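Inactive Zymogen C11 Protease (Parabacteroides distasonis, PDB 6MZO) probably serves as the inactive precursor of a clostripain-like cysteine protease, which would hydrolyse peptide bonds once activated. Local coordinates at residues 239-244 / 291-296; 255-260 / 279-284; 331-336 / 345-350. All coordinates share one frame; numbering follows the deposited sequence.

How the contacts relate
The three contacts lie on the same side of the chain's centre, and helix 278-283 ties them together. Contact 2 uses that helix directly and falls, along the chain, between the two helices that contact 1 pairs, 235-246 and 288-301; contact 3 follows after both. Centres of contacts 1 and 2 are about 15 Å apart, those of 2 and 3 about 14 Å, and each of these pairs touches. Contacts 1 and 3, with centres about 17 Å apart, do not touch. Helix 278-283 packs on helices 235-246 and 288-301 on one hand and, through Tyr281, on Ile333, Val335 and Pro336 on the other, linking this part of the clostripain-like chain.

Contact 1: residues 239-244 / 291-296; sequences AATCRT and YNAFKR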
ATOM      1  N   ALA A 239       9.547 -10.270  12.053  1.00 27.16           N
ATOM      2  CA  ALA A 239       9.394  -9.491  13.277  1.00 30.09           C
ATOM      3  C   ALA A 239      10.252 -10.130  14.334  1.00 31.96           C
ATOM      4  O   ALA A 239      10.906  -9.433  15.073  1.00 30.35           O
ATOM      5  CB  ALA A 239       7.952  -9.437  13.715  1.00 32.20           C
ATOM      6  N   ALA A 240      10.281 -11.463  14.360  1.00 32.85           N
ATOM      7  CA  ALA A 240      11.051 -12.129  15.407  1.00 34.35           C
ATOM      8  C   ALA A 240      12.535 -11.805  15.253  1.00 33.73           C
ATOM      9  O   ALA A 240      13.260 -11.578  16.257  1.00 32.64           O
ATOM     10  CB  ALA A 240      10.816 -13.599  15.355  1.00 35.51           C
ATOM     11  N   THR A 241      12.977 -11.730  13.995  1.00 33.71           N
ATOM     12  CA  THR A 241      14.374 -11.510  13.736  1.00 32.98           C
ATOM     13  C   THR A 241      14.655 -10.075  14.193  1.00 31.24           C
ATOM     14  O   THR A 241      15.678  -9.794  14.807  1.00 34.16           O
ATOM     15  CB  THR A 241      14.696 -11.724  12.273  1.00 33.74           C
ATOM     16  OG1 THR A 241      14.460 -13.122  11.916  1.00 35.68           O
ATOM     17  CG2 THR A 241      16.125 -11.357  11.998  1.00 36.55           C
ATOM     18  N   CYS A 242      13.723  -9.146  13.899  1.00 30.57           N
ATOM     19  CA  CYS A 242      13.939  -7.747  14.287  1.00 26.65           C
ATOM     20  C   CYS A 242      13.840  -7.585  15.773  1.00 28.77           C
ATOM     21  O   CYS A 242      14.581  -6.763  16.362  1.00 29.17           O
ATOM     22  CB  CYS A 242      12.919  -6.823  13.578  1.00 24.96           C
ATOM     23  SG  CYS A 242      13.265  -6.699  11.813  1.00 28.11           S
ATOM     24  N   ARG A 243      12.998  -8.407  16.406  1.00 28.04           N
ATOM     25  CA  ARG A 243      12.865  -8.288  17.842  1.00 31.37           C
ATOM     26  C   ARG A 243      14.230  -8.466  18.523  1.00 31.54           C
ATOM     27  O   ARG A 243      14.572  -7.722  19.505  1.00 32.76           O
ATOM     28  CB  ARG A 243      11.857  -9.341  18.353  1.00 31.52           C
ATOM     29  CG  ARG A 243      11.686  -9.286  19.893  1.00 35.35           C
ATOM     30  CD  ARG A 243      10.701 -10.379  20.328  1.00 46.68           C
ATOM     31  NE  ARG A 243       9.558 -10.399  19.444  1.00 56.96           N
ATOM     32  CZ  ARG A 243       9.196 -11.428  18.677  1.00 62.81           C
ATOM     33  NH1 ARG A 243       9.864 -12.581  18.741  1.00 65.87           N
ATOM     34  NH2 ARG A 243       8.145 -11.294  17.864  1.00 60.68           N
ATOM     35  N   THR A 244      15.067  -9.323  17.931  1.00 34.40           N
ATOM     36  CA  THR A 244      16.335  -9.646  18.629  1.00 35.33           C
ATOM     37  C   THR A 244      17.260  -8.439  18.720  1.00 32.70           C
ATOM     38  O   THR A 244      18.017  -8.310  19.700  1.00 36.34           O
ATOM     39  CB  THR A 244      17.084 -10.820  17.967  1.00 40.81           C
ATOM     40  OG1 THR A 244      17.530 -10.446  16.661  1.00 45.42           O
ATOM     41  CG2 THR A 244      16.161 -12.030  17.821  1.00 37.65           C
ATOM     42  N   TYR A 291      22.387  -8.703  11.760  1.00 31.16           N
ATOM     43  CA  TYR A 291      22.196  -8.139  10.428  1.00 29.52           C
ATOM     44  C   TYR A 291      22.133  -9.247   9.387  1.00 32.08           C
ATOM     45  O   TYR A 291      21.275  -9.169   8.482  1.00 31.45           O
ATOM     46  CB  TYR A 291      23.298  -7.146  10.084  1.00 34.23           C
ATOM     47  CG  TYR A 291      23.083  -6.328   8.814  1.00 32.86           C
ATOM     48  CD1 TYR A 291      21.864  -5.697   8.530  1.00 30.13           C
ATOM     49  CD2 TYR A 291      24.122  -6.143   7.931  1.00 38.31           C
ATOM     50  CE1 TYR A 291      21.689  -4.944   7.355  1.00 30.05           C
ATOM     51  CE2 TYR A 291      23.979  -5.376   6.778  1.00 38.95           C
ATOM     52  CZ  TYR A 291      22.771  -4.771   6.499  1.00 34.98           C
ATOM     53  OH  TYR A 291      22.689  -4.023   5.343  1.00 33.54           O
ATOM     54  N   ASN A 292      22.965 -10.285   9.509  1.00 36.32           N
ATOM     55  CA  ASN A 292      22.928 -11.362   8.517  1.00 40.77           C
ATOM     56  C   ASN A 292      21.586 -12.084   8.632  1.00 39.25           C
ATOM     57  O   ASN A 292      20.971 -12.412   7.613  1.00 37.58           O
ATOM     58  CB  ASN A 292      24.105 -12.315   8.702  1.00 45.08           C
ATOM     59  CG  ASN A 292      25.431 -11.703   8.214  1.00 47.03           C
ATOM     60  OD1 ASN A 292      25.448 -10.732   7.436  1.00 50.28           O
ATOM     61  ND2 ASN A 292      26.524 -12.257   8.665  1.00 47.68           N
ATOM     62  N   ALA A 293      21.117 -12.287   9.868  1.00 37.95           N
ATOM     63  CA  ALA A 293      19.801 -12.947  10.077  1.00 36.33           C
ATOM     64  C   ALA A 293      18.663 -12.104   9.490  1.00 34.55           C
ATOM     65  O   ALA A 293      17.730 -12.620   8.854  1.00 33.27           O
ATOM     66  CB  ALA A 293      19.540 -13.198  11.537  1.00 38.05           C
ATOM     67  N   PHE A 294      18.737 -10.799   9.747  1.00 29.86           N
ATOM     68  CA  PHE A 294      17.765  -9.845   9.181  1.00 27.18           C
ATOM     69  C   PHE A 294      17.742  -9.923   7.661  1.00 29.12           C
ATOM     70  O   PHE A 294      16.665 -10.017   7.060  1.00 29.51           O
ATOM     71  CB  PHE A 294      18.114  -8.423   9.661  1.00 26.40           C
ATOM     72  CG  PHE A 294      17.378  -7.368   8.938  1.00 24.56           C
ATOM     73  CD1 PHE A 294      16.082  -7.051   9.281  1.00 24.41           C
ATOM     74  CD2 PHE A 294      18.008  -6.683   7.868  1.00 25.94           C
ATOM     75  CE1 PHE A 294      15.376  -5.965   8.594  1.00 25.06           C
ATOM     76  CE2 PHE A 294      17.346  -5.644   7.187  1.00 22.09           C
ATOM     77  CZ  PHE A 294      16.031  -5.308   7.510  1.00 22.75           C
ATOM     78  N   LYS A 295      18.914  -9.889   7.028  1.00 29.79           N
ATOM     79  CA  LYS A 295      18.972 -10.022   5.545  1.00 28.72           C
ATOM     80  C   LYS A 295      18.339 -11.299   5.022  1.00 31.85           C
ATOM     81  O   LYS A 295      17.609 -11.250   4.000  1.00 32.04           O
ATOM     82  CB  LYS A 295      20.419  -9.880   5.063  1.00 32.67           C
ATOM     83  CG  LYS A 295      20.854  -8.393   5.154  1.00 37.47           C
ATOM     84  CD  LYS A 295      22.205  -8.154   4.460  1.00 43.64           C
ATOM     85  CE  LYS A 295      23.367  -8.492   5.370  1.00 53.37           C
ATOM     86  NZ  LYS A 295      24.673  -8.187   4.692  1.00 58.88           N
ATOM     87  N   ARG A 296      18.544 -12.403   5.732  1.00 31.51           N
ATOM     88  CA  ARG A 296      17.898 -13.657   5.304  1.00 33.63           C
ATOM     89  C   ARG A 296      16.369 -13.608   5.429  1.00 32.25           C
ATOM     90  O   ARG A 296      15.659 -14.134   4.548  1.00 33.85           O
ATOM     91  CB  ARG A 296      18.454 -14.817   6.100  1.00 37.49           C
ATOM     92  CG  ARG A 296      19.868 -15.170   5.688  1.00 46.34           C
ATOM     93  CD  ARG A 296      20.301 -16.471   6.318  1.00 58.88           C
ATOM     94  NE  ARG A 296      21.375 -17.072   5.525  1.00 69.20           N
ATOM     95  CZ  ARG A 296      22.435 -17.711   6.021  1.00 76.39           C
ATOM     96  NH1 ARG A 296      22.591 -17.870   7.330  1.00 78.28           N
ATOM     97  NH2 ARG A 296      23.347 -18.197   5.190  1.00 80.45           N
TER
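An antiparallel helix pair brings Thr241 and Cys242 of helix 235-246 against Ala293 and Phe294 of helix 288-301. The axes of the two short segments approach to 9.3 Å with an angle of 164° between their N-to-C directions, so the helices run nearly antiparallel. The closest backbones are at Thr241 and Phe294, whose CA atoms are 5.9 Å apart.

Thr241 points toward helix 288-301, and its methyl does the touching. With CG2 anti to the backbone N, the methyl is pushed onto the partner's main chain: CG2 sits 3.5 Å from Phe294 N, and 3.9 Å from the methyl CB of Ala293. The hydroxyl on the other branch is kept for polar work, since OG1 bonds to Ser297 OG, one residue beyond 291-296, and to Glu237 O a turn back in its own helix. A single threonine thus supplies both a greasy contact and a polar tie between the helices.

One residue on, the thiol of Cys242 meets the rim of the Phe294 ring. SG is 3.8 Å from Phe294 CD1 and 5.0 Å from the ring centroid, 80° off the ring normal, a sulfur-aromatic contact made at the edge. Within its own helix, Thr244 OG1 donates to Thr241 O at 2.7 Å, where Thr244 N also bonds; this carbonyl therefore has two donors.

The buried flank of the pair is closed by other helices. Phe294 makes an edge-to-face pair with Phe278 and touches Val282, both of helix 278-283, where Tyr291 OH also bonds Asp279 OD1. Cys242 rests on Trp352 and Val356 of helix 351-357.

Contact 2: residues 255-260 / 279-284; sequences FAVPVS and DDYVSR
Asp280 OD1 is gripped by the guanidinium of Arg284, the residue whose aliphatic stem meets Val257 across the contact. Arg284 NH2 donates to this oxygen at 2.9 Å, with an N-H...O angle of 166°; it arrives on the syn side, 20° out of the carboxylate plane, and forms a salt bridge. Arg284 NE adds a weak bond to the same oxygen, and the other oxygen, OD2, is taken by Gln263 N. The backbone carbonyl of Asp280 is busy as well: Ser283 OG donates to Asp280 O at 2.7 Å, while Arg284 NE reaches it only weakly.

A bend at chi2 (-48°) helps bring the guanidinium back to Asp280. It leaves the stem facing the loop, with Arg284 CG 4.0 Å from Val257 CG1. Val257 points toward the helix and crosses both partners at about a right angle. Both its methyls come within 4.1 Å of Tyr281 CE1, CG1 at the edge near the ring plane and CG2 raised to one side of it. The contact is purely apolar; the strong charge pair lies within 279-284, with Lys327 a long, weak second partner of Asp280 OD1.

Val257 comes just after helix 251-255 and here closes onto helix 278-283. Tyr281 carries on to Ile333, Val335 and Pro336 around strand 332-334, whereas Val282 packs against Leu245 and Phe246 of helix 235-246.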
ATOM      1  N   PHE A 255      17.974   7.063  19.715  1.00 29.82           N
ATOM      2  CA  PHE A 255      18.111   8.459  19.350  1.00 30.42           C
ATOM      3  C   PHE A 255      19.529   8.761  18.906  1.00 31.47           C
ATOM      4  O   PHE A 255      19.779   9.768  18.239  1.00 34.25           O
ATOM      5  CB  PHE A 255      17.739   9.367  20.533  1.00 29.68           C
ATOM      6  CG  PHE A 255      16.249   9.339  20.910  1.00 31.20           C
ATOM      7  CD1 PHE A 255      15.292   8.768  20.062  1.00 29.75           C
ATOM      8  CD2 PHE A 255      15.842   9.881  22.106  1.00 33.98           C
ATOM      9  CE1 PHE A 255      13.977   8.766  20.443  1.00 34.31           C
ATOM     10  CE2 PHE A 255      14.509   9.906  22.492  1.00 36.65           C
ATOM     11  CZ  PHE A 255      13.565   9.341  21.651  1.00 34.81           C
ATOM     12  N   ALA A 256      20.465   7.904  19.268  1.00 29.25           N
ATOM     13  CA  ALA A 256      21.846   8.068  18.816  1.00 29.57           C
ATOM     14  C   ALA A 256      22.062   7.725  17.322  1.00 35.07           C
ATOM     15  O   ALA A 256      23.108   8.077  16.724  1.00 36.70           O
ATOM     16  CB  ALA A 256      22.795   7.216  19.715  1.00 31.38           C
ATOM     17  N   VAL A 257      21.104   7.072  16.680  1.00 34.07           N
ATOM     18  CA  VAL A 257      21.240   6.820  15.257  1.00 33.72           C
ATOM     19  C   VAL A 257      21.100   8.119  14.470  1.00 36.47           C
ATOM     20  O   VAL A 257      20.070   8.786  14.580  1.00 34.86           O
ATOM     21  CB  VAL A 257      20.178   5.847  14.749  1.00 31.06           C
ATOM     22  CG1 VAL A 257      20.258   5.713  13.221  1.00 30.11           C
ATOM     23  CG2 VAL A 257      20.226   4.513  15.526  1.00 30.60           C
ATOM     24  N   PRO A 258      22.096   8.453  13.640  1.00 38.14           N
ATOM     25  CA  PRO A 258      22.015   9.738  12.925  1.00 40.25           C
ATOM     26  C   PRO A 258      21.231   9.655  11.606  1.00 35.76           C
ATOM     27  O   PRO A 258      21.698   9.111  10.594  1.00 33.80           O
ATOM     28  CB  PRO A 258      23.496  10.080  12.667  1.00 42.03           C
ATOM     29  CG  PRO A 258      24.151   8.745  12.444  1.00 43.96           C
ATOM     30  CD  PRO A 258      23.333   7.711  13.303  1.00 38.67           C
ATOM     31  N   VAL A 259      20.033  10.228  11.601  1.00 35.57           N
ATOM     32  CA  VAL A 259      19.206  10.115  10.394  1.00 30.74           C
ATOM     33  C   VAL A 259      19.796  10.820   9.182  1.00 30.78           C
ATOM     34  O   VAL A 259      19.426  10.523   8.064  1.00 32.85           O
ATOM     35  CB  VAL A 259      17.785  10.645  10.575  1.00 32.09           C
ATOM     36  CG1 VAL A 259      17.063   9.802  11.608  1.00 32.86           C
ATOM     37  CG2 VAL A 259      17.822  12.127  10.940  1.00 35.85           C
ATOM     38  N   SER A 260      20.683  11.774   9.422  1.00 34.57           N
ATOM     39  CA  SER A 260      21.297  12.518   8.330  1.00 35.01           C
ATOM     40  C   SER A 260      22.165  11.621   7.445  1.00 37.42           C
ATOM     41  O   SER A 260      22.484  11.980   6.303  1.00 40.32           O
ATOM     42  CB  SER A 260      22.120  13.652   8.910  1.00 37.62           C
ATOM     43  OG  SER A 260      23.215  13.110   9.631  1.00 39.68           O
ATOM     44  N   ASP A 279      16.452  -1.593   5.810  1.00 22.73           N
ATOM     45  CA  ASP A 279      17.726  -2.258   5.925  1.00 22.74           C
ATOM     46  C   ASP A 279      18.796  -1.295   6.400  1.00 23.65           C
ATOM     47  O   ASP A 279      19.534  -1.610   7.259  1.00 24.84           O
ATOM     48  CB  ASP A 279      18.097  -2.930   4.591  1.00 24.66           C
ATOM     49  CG  ASP A 279      19.420  -3.666   4.631  1.00 26.83           C
ATOM     50  OD1 ASP A 279      20.430  -3.038   4.750  1.00 28.54           O
ATOM     51  OD2 ASP A 279      19.407  -4.868   4.491  1.00 32.81           O
ATOM     52  N   ASP A 280      18.832  -0.112   5.828  1.00 25.35           N
ATOM     53  CA  ASP A 280      19.792   0.885   6.211  1.00 27.23           C
ATOM     54  C   ASP A 280      19.691   1.180   7.716  1.00 25.60           C
ATOM     55  O   ASP A 280      20.662   1.166   8.395  1.00 27.34           O
ATOM     56  CB  ASP A 280      19.606   2.136   5.374  1.00 26.03           C
ATOM     57  CG  ASP A 280      20.805   3.071   5.410  1.00 29.48           C
ATOM     58  OD1 ASP A 280      21.845   2.667   5.862  1.00 30.49           O
ATOM     59  OD2 ASP A 280      20.647   4.186   4.972  1.00 29.00           O
ATOM     60  N   TYR A 281      18.490   1.416   8.197  1.00 22.73           N
ATOM     61  CA  TYR A 281      18.287   1.679   9.608  1.00 22.44           C
ATOM     62  C   TYR A 281      18.767   0.518  10.462  1.00 24.27           C
ATOM     63  O   TYR A 281      19.518   0.687  11.370  1.00 25.06           O
ATOM     64  CB  TYR A 281      16.821   1.944   9.888  1.00 19.07           C
ATOM     65  CG  TYR A 281      16.482   2.225  11.324  1.00 21.23           C
ATOM     66  CD1 TYR A 281      17.225   3.101  12.060  1.00 24.07           C
ATOM     67  CD2 TYR A 281      15.409   1.627  11.917  1.00 24.65           C
ATOM     68  CE1 TYR A 281      16.910   3.362  13.374  1.00 26.87           C
ATOM     69  CE2 TYR A 281      15.079   1.883  13.219  1.00 25.15           C
ATOM     70  CZ  TYR A 281      15.839   2.756  13.934  1.00 26.60           C
ATOM     71  OH  TYR A 281      15.527   3.015  15.218  1.00 30.83           O
ATOM     72  N   VAL A 282      18.293  -0.666  10.157  1.00 23.37           N
ATOM     73  CA  VAL A 282      18.692  -1.845  10.922  1.00 23.99           C
ATOM     74  C   VAL A 282      20.205  -2.043  10.914  1.00 25.28           C
ATOM     75  O   VAL A 282      20.804  -2.391  11.965  1.00 27.70           O
ATOM     76  CB  VAL A 282      17.941  -3.167  10.350  1.00 24.02           C
ATOM     77  CG1 VAL A 282      18.644  -4.418  10.844  1.00 27.37           C
ATOM     78  CG2 VAL A 282      16.500  -3.148  10.782  1.00 24.24           C
ATOM     79  N   SER A 283      20.866  -1.726   9.795  1.00 24.98           N
ATOM     80  CA  SER A 283      22.322  -1.875   9.741  1.00 26.12           C
ATOM     81  C   SER A 283      23.074  -0.966  10.761  1.00 27.09           C
ATOM     82  O   SER A 283      24.218  -1.247  11.130  1.00 30.77           O
ATOM     83  CB  SER A 283      22.845  -1.595   8.297  1.00 31.41           C
ATOM     84  OG  SER A 283      22.931  -0.178   8.095  1.00 32.30           O
ATOM     85  N   ARG A 284      22.409   0.082  11.261  1.00 26.81           N
ATOM     86  CA  ARG A 284      22.989   0.981  12.273  1.00 30.08           C
ATOM     87  C   ARG A 284      22.883   0.470  13.693  1.00 32.49           C
ATOM     88  O   ARG A 284      23.564   0.964  14.592  1.00 35.67           O
ATOM     89  CB  ARG A 284      22.317   2.358  12.268  1.00 31.63           C
ATOM     90  CG  ARG A 284      22.198   3.046  10.933  1.00 32.68           C
ATOM     91  CD  ARG A 284      23.478   3.013  10.226  1.00 38.47           C
ATOM     92  NE  ARG A 284      23.323   3.328   8.810  1.00 39.54           N
ATOM     93  CZ  ARG A 284      24.008   4.280   8.177  1.00 47.99           C
ATOM     94  NH1 ARG A 284      24.920   5.022   8.857  1.00 53.39           N
ATOM     95  NH2 ARG A 284      23.789   4.491   6.887  1.00 44.06           N
TER

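Contact 3: residues 331-336 / 345-350; sequences LSIYVP and EWYKDL
Coming along 345-350 toward Tyr347, which meets Tyr334 across the contact, helix 341-347 runs out through two i to i+3 bonds: Glu345 O accepts from Lys348 N, and Trp346 O from Asp349 N. Tyr347 reaches over to the strand. Its CG is anti to the backbone N (chi1 -164°), which lays the ring alongside Tyr334, and the two side chains slide past each other in opposite directions.

Tyr334 CD2 stands over the centre of one face of the Tyr347 ring, 3.4 Å above its plane. The ring planes are turned by 45° and the centroids are 4.6 Å apart, an oblique aromatic pair. Packing is tightest at the root of the strand tyrosine, where Tyr334 CB lies 3.2 Å from Tyr347 CE1.

The phenol end of Tyr347 is held by polar partners. A water donates to Tyr347 OH at 2.8 Å and to Tyr334 O at 2.7 Å, bridging helix and strand. Glu169 OE2 bonds both Tyr347 OH and Tyr334 N, so one carboxylate oxygen fixes a point on each side. Tyr334 OH finds its own partner in Asn344 OD1. A glycerol, probably from the crystallisation liquor, lies about 4 Å from the Tyr347 side chain.

Past Tyr347 the chain makes a type I turn, closed by Leu350 N to Tyr347 O at 3.0 Å, and Leu350 occupies the N-cap position of helix 351-357. Trp352 of that helix touches both Tyr347 and Ile333. Strand 332-334 pairs antiparallel with 275-277; the tyrosine pair joins it to the end of helix 341-347, with Glu169 of helix 168-173 bonded to both sides.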
ATOM      1  N   LEU A 331      11.415  -1.894   1.712  1.00 20.37           N
ATOM      2  CA  LEU A 331      10.539  -1.540   2.850  1.00 18.16           C
ATOM      3  C   LEU A 331      11.070  -0.255   3.496  1.00 18.56           C
ATOM      4  O   LEU A 331      12.251  -0.103   3.668  1.00 22.00           O
ATOM      5  CB  LEU A 331      10.479  -2.622   3.943  1.00 20.05           C
ATOM      6  CG  LEU A 331       9.624  -3.861   3.526  1.00 20.31           C
ATOM      7  CD1 LEU A 331       9.785  -4.915   4.633  1.00 20.85           C
ATOM      8  CD2 LEU A 331       8.212  -3.444   3.422  1.00 18.65           C
ATOM      9  N   SER A 332      10.132   0.634   3.824  1.00 17.52           N
ATOM     10  CA  SER A 332      10.446   1.784   4.674  1.00 19.39           C
ATOM     11  C   SER A 332      10.212   1.363   6.129  1.00 21.18           C
ATOM     12  O   SER A 332       9.531   0.324   6.416  1.00 22.30           O
ATOM     13  CB  SER A 332       9.533   2.968   4.316  1.00 26.13           C
ATOM     14  OG  SER A 332       9.842   3.396   2.983  1.00 28.91           O
ATOM     15  N   ILE A 333      10.679   2.222   7.056  1.00 21.10           N
ATOM     16  CA  ILE A 333      10.548   1.978   8.468  1.00 19.30           C
ATOM     17  C   ILE A 333      10.486   3.343   9.163  1.00 19.37           C
ATOM     18  O   ILE A 333      11.162   4.320   8.721  1.00 21.82           O
ATOM     19  CB  ILE A 333      11.681   1.129   9.024  1.00 21.90           C
ATOM     20  CG1 ILE A 333      11.329   0.531  10.359  1.00 22.36           C
ATOM     21  CG2 ILE A 333      13.034   1.956   9.156  1.00 19.71           C
ATOM     22  CD1 ILE A 333      10.212  -0.627  10.274  1.00 21.73           C
ATOM     23  N   TYR A 334       9.689   3.435  10.236  1.00 19.48           N
ATOM     24  CA  TYR A 334       9.790   4.627  11.119  1.00 21.54           C
ATOM     25  C   TYR A 334      11.116   4.606  11.869  1.00 21.10           C
ATOM     26  O   TYR A 334      11.510   3.563  12.410  1.00 24.60           O
ATOM     27  CB  TYR A 334       8.621   4.678  12.154  1.00 21.72           C
ATOM     28  CG  TYR A 334       8.702   5.906  13.070  1.00 24.10           C
ATOM     29  CD1 TYR A 334       8.654   7.189  12.515  1.00 24.80           C
ATOM     30  CD2 TYR A 334       8.830   5.772  14.476  1.00 23.17           C
ATOM     31  CE1 TYR A 334       8.795   8.318  13.323  1.00 26.84           C
ATOM     32  CE2 TYR A 334       8.916   6.917  15.290  1.00 25.65           C
ATOM     33  CZ  TYR A 334       8.898   8.166  14.691  1.00 28.37           C
ATOM     34  OH  TYR A 334       8.964   9.293  15.475  1.00 29.19           O
ATOM     35  N   VAL A 335      11.766   5.784  11.993  1.00 21.76           N
ATOM     36  CA  VAL A 335      12.998   5.860  12.785  1.00 20.89           C
ATOM     37  C   VAL A 335      12.698   6.802  13.974  1.00 24.43           C
ATOM     38  O   VAL A 335      12.584   8.003  13.776  1.00 24.52           O
ATOM     39  CB  VAL A 335      14.155   6.417  11.942  1.00 21.30           C
ATOM     40  CG1 VAL A 335      15.382   6.690  12.851  1.00 24.72           C
ATOM     41  CG2 VAL A 335      14.496   5.380  10.805  1.00 21.45           C
ATOM     42  N   PRO A 336      12.648   6.254  15.205  1.00 25.35           N
ATOM     43  CA  PRO A 336      12.411   7.138  16.339  1.00 26.54           C
ATOM     44  C   PRO A 336      13.527   8.202  16.482  1.00 26.51           C
ATOM     45  O   PRO A 336      14.731   7.949  16.278  1.00 27.55           O
ATOM     46  CB  PRO A 336      12.445   6.202  17.546  1.00 26.09           C
ATOM     47  CG  PRO A 336      11.808   4.892  16.939  1.00 25.67           C
ATOM     48  CD  PRO A 336      12.475   4.818  15.557  1.00 23.68           C
ATOM     49  N   GLU A 345       5.511   8.776  20.468  1.00 34.86           N
ATOM     50  CA  GLU A 345       4.487   8.269  21.368  1.00 38.99           C
ATOM     51  C   GLU A 345       3.308   7.638  20.548  1.00 36.43           C
ATOM     52  O   GLU A 345       2.817   6.568  20.901  1.00 36.08           O
ATOM     53  CB  GLU A 345       4.015   9.371  22.329  1.00 49.09           C
ATOM     54  CG  GLU A 345       2.879  10.222  21.840  1.00 64.67           C
ATOM     55  CD  GLU A 345       2.505  11.332  22.828  1.00 80.76           C
ATOM     56  OE1 GLU A 345       3.413  11.909  23.489  1.00 86.61           O
ATOM     57  OE2 GLU A 345       1.284  11.595  22.945  1.00 86.53           O
ATOM     58  N   TRP A 346       2.917   8.262  19.440  1.00 33.72           N
ATOM     59  CA  TRP A 346       1.939   7.673  18.525  1.00 33.73           C
ATOM     60  C   TRP A 346       2.367   6.281  18.055  1.00 35.43           C
ATOM     61  O   TRP A 346       1.566   5.351  18.003  1.00 35.27           O
ATOM     62  CB  TRP A 346       1.747   8.597  17.308  1.00 35.32           C
ATOM     63  CG  TRP A 346       0.923   8.031  16.248  1.00 42.87           C
ATOM     64  CD1 TRP A 346      -0.450   8.052  16.171  1.00 52.30           C
ATOM     65  CD2 TRP A 346       1.379   7.368  15.097  1.00 40.81           C
ATOM     66  NE1 TRP A 346      -0.866   7.408  15.037  1.00 50.03           N
ATOM     67  CE2 TRP A 346       0.241   6.986  14.351  1.00 46.01           C
ATOM     68  CE3 TRP A 346       2.654   7.047  14.604  1.00 38.06           C
ATOM     69  CZ2 TRP A 346       0.340   6.297  13.137  1.00 46.04           C
ATOM     70  CZ3 TRP A 346       2.738   6.339  13.382  1.00 43.35           C
ATOM     71  CH2 TRP A 346       1.581   5.983  12.685  1.00 43.99           C
ATOM     72  N   TYR A 347       3.638   6.154  17.733  1.00 28.99           N
ATOM     73  CA  TYR A 347       4.160   4.919  17.220  1.00 28.80           C
ATOM     74  C   TYR A 347       3.957   3.760  18.161  1.00 30.29           C
ATOM     75  O   TYR A 347       3.875   2.625  17.714  1.00 29.95           O
ATOM     76  CB  TYR A 347       5.645   5.084  16.941  1.00 27.41           C
ATOM     77  CG  TYR A 347       6.253   4.032  16.060  1.00 27.16           C
ATOM     78  CD1 TYR A 347       5.887   3.881  14.698  1.00 24.45           C
ATOM     79  CD2 TYR A 347       7.215   3.204  16.594  1.00 26.00           C
ATOM     80  CE1 TYR A 347       6.539   2.932  13.884  1.00 24.70           C
ATOM     81  CE2 TYR A 347       7.858   2.246  15.822  1.00 24.22           C
ATOM     82  CZ  TYR A 347       7.497   2.108  14.477  1.00 24.21           C
ATOM     83  OH  TYR A 347       8.167   1.173  13.771  1.00 24.69           O
ATOM     84  N   LYS A 348       3.896   4.054  19.468  1.00 31.23           N
ATOM     85  CA  LYS A 348       3.826   3.004  20.494  1.00 33.98           C
ATOM     86  C   LYS A 348       2.524   2.200  20.469  1.00 34.12           C
ATOM     87  O   LYS A 348       2.461   1.099  21.024  1.00 36.75           O
ATOM     88  CB  LYS A 348       4.074   3.605  21.877  1.00 34.01           C
ATOM     89  CG  LYS A 348       5.551   4.087  21.999  1.00 38.87           C
ATOM     90  CD  LYS A 348       5.846   4.716  23.373  1.00 45.07           C
ATOM     91  CE  LYS A 348       7.328   5.002  23.483  1.00 47.71           C
ATOM     92  NZ  LYS A 348       7.647   5.918  24.621  1.00 53.29           N
ATOM     93  N   ASP A 349       1.532   2.683  19.737  1.00 31.97           N
ATOM     94  CA  ASP A 349       0.307   1.924  19.649  1.00 35.57           C
ATOM     95  C   ASP A 349       0.317   0.968  18.474  1.00 32.67           C
ATOM     96  O   ASP A 349      -0.643   0.214  18.326  1.00 33.80           O
ATOM     97  CB  ASP A 349      -0.881   2.844  19.526  1.00 39.08           C
ATOM     98  CG  ASP A 349      -1.139   3.629  20.805  1.00 49.18           C
ATOM     99  OD1 ASP A 349      -1.002   3.033  21.895  1.00 48.65           O
ATOM    100  OD2 ASP A 349      -1.446   4.830  20.691  1.00 50.18           O
ATOM    101  N   LEU A 350       1.335   1.013  17.600  1.00 30.29           N
ATOM    102  CA  LEU A 350       1.341   0.049  16.458  1.00 30.36           C
ATOM    103  C   LEU A 350       1.728  -1.379  16.866  1.00 34.29           C
ATOM    104  O   LEU A 350       2.592  -1.585  17.719  1.00 30.83           O
ATOM    105  CB  LEU A 350       2.329   0.516  15.395  1.00 28.81           C
ATOM    106  CG  LEU A 350       1.904   1.798  14.699  1.00 33.92           C
ATOM    107  CD1 LEU A 350       2.978   2.151  13.717  1.00 32.59           C
ATOM    108  CD2 LEU A 350       0.597   1.572  13.988  1.00 38.89           C
TER
HETATM  109  O   HOH W   1      10.936   1.314  13.727  1.00 23.53           O